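Local coordinates for possible phosphoglycerate mutase GPM2 (Mycobacterium tuberculosis, PDB 2A6P), which dephosphorylates a broad range of phosphate monoesters and can act in vivo as a fructose-1,6-bisphosphatase that sustains gluconeogenesis, at residues A136-L139 / E140-S144. Sequence-based numbering, arbitrary orientation.
Sequences ALAL and EHMSS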
# COMPACT_ATOMS: atom_id res chain seq x y z
N ALA A 136 3.48 -8.47 17.38
CA ALA A 136 3.04 -9.45 18.38
C ALA A 136 2.03 -8.79 19.31
O ALA A 136 1.02 -9.41 19.68
CB ALA A 136 4.24 -9.97 19.19
N LEU A 137 2.30 -7.55 19.68
CA LEU A 137 1.40 -6.81 20.56
C LEU A 137 0.02 -6.68 19.90
O LEU A 137 -1.01 -6.97 20.51
CB LEU A 137 1.99 -5.42 20.84
CG LEU A 137 1.14 -4.45 21.66
CD1 LEU A 137 0.95 -4.98 23.08
CD2 LEU A 137 1.82 -3.10 21.70
N ALA A 138 0.03 -6.24 18.65
CA ALA A 138 -1.20 -6.04 17.88
C ALA A 138 -2.07 -7.29 17.80
O ALA A 138 -3.25 -7.25 18.10
CB ALA A 138 -0.85 -5.56 16.48
N LEU A 139 -1.46 -8.41 17.39
CA LEU A 139 -2.17 -9.68 17.25
C LEU A 139 -2.89 -10.14 18.52
O LEU A 139 -3.90 -10.82 18.44
CB LEU A 139 -1.19 -10.78 16.81
CG LEU A 139 -0.62 -10.68 15.40
CD1 LEU A 139 0.43 -11.76 15.21
CD2 LEU A 139 -1.73 -10.83 14.38
N GLU A 140 -2.36 -9.74 19.68
CA GLU A 140 -2.97 -10.13 20.94
C GLU A 140 -4.27 -9.40 21.20
O GLU A 140 -5.19 -9.96 21.79
CB GLU A 140 -2.03 -9.89 22.10
CG GLU A 140 -2.60 -10.42 23.41
CD GLU A 140 -1.63 -10.31 24.56
OE1 GLU A 140 -1.20 -9.17 24.87
OE2 GLU A 140 -1.29 -11.36 25.16
N HIS A 141 -4.35 -8.14 20.78
CA HIS A 141 -5.58 -7.38 21.00
C HIS A 141 -6.57 -7.56 19.86
O HIS A 141 -7.77 -7.45 20.07
CB HIS A 141 -5.28 -5.90 21.18
CG HIS A 141 -4.63 -5.56 22.48
ND1 HIS A 141 -3.27 -5.39 22.62
CD2 HIS A 141 -5.15 -5.40 23.72
CE1 HIS A 141 -2.98 -5.14 23.88
NE2 HIS A 141 -4.11 -5.14 24.57
N MET A 142 -6.06 -7.85 18.67
CA MET A 142 -6.90 -8.03 17.49
C MET A 142 -7.78 -9.26 17.64
O MET A 142 -8.64 -9.55 16.80
CB MET A 142 -6.02 -8.17 16.24
CG MET A 142 -5.29 -6.89 15.84
SD MET A 142 -4.11 -7.15 14.49
CE MET A 142 -5.26 -7.65 13.13
N SER A 143 -7.56 -10.00 18.72
CA SER A 143 -8.35 -11.19 18.98
C SER A 143 -9.78 -10.77 19.34
O SER A 143 -10.72 -11.56 19.23
CB SER A 143 -7.75 -11.97 20.14
OG SER A 143 -8.44 -13.19 20.32
N SER A 144 -9.94 -9.52 19.75
CA SER A 144 -11.24 -9.02 20.15
C SER A 144 -11.55 -7.60 19.68
O SER A 144 -12.71 -7.17 19.73
CB SER A 144 -11.37 -9.08 21.67
OG SER A 144 -10.41 -8.25 22.30
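The carbonyl oxygen of A138 takes two backbone N-H groups from the residues that follow: a sound bond from M142 N to A138 O at 2.9 Å, arriving nearly in line with the carbonyl (C=O...N 166°), and a weak, more bent one from H141 N to A138 O at 3.0 Å. The first is an ordinary i to i+4 helical bond, the second an i to i+3 bond, both in the last part of helix 124-141. Just before it, E140 N is divided between two acceptors, A136 O and L137 O, both weakly. L137 O is also reached by a side chain: H141 ND1 lies 3.5 Å from it, a weak bond that meets the imidazole obliquely. With chi1 at -72°, H141 CG stands anti to its own carbonyl carbon, which swings the ring back along the helix; there H141 CE1 comes within 4.0 Å of L137 CD1, the two side chains crossing at a slant. M142 also folds back. M142 CG sits 3.1 Å from A138 O, and M142 SD rests 4.1 Å from A138 CB, with L139 CD2 slightly farther off. This greasy side faces the body of the domain: A138 and M142 both touch L13 of strand 13-17, while L139 and M142 touch W163 of helix 153-163. Beyond H141 the chain turns, S144 N bonding to H141 O, before strand 147-151 begins. The chemistry thus implies a part of the chain joined by one sound i+4 bond and several weak ones, with M142 buried against L13 and W163.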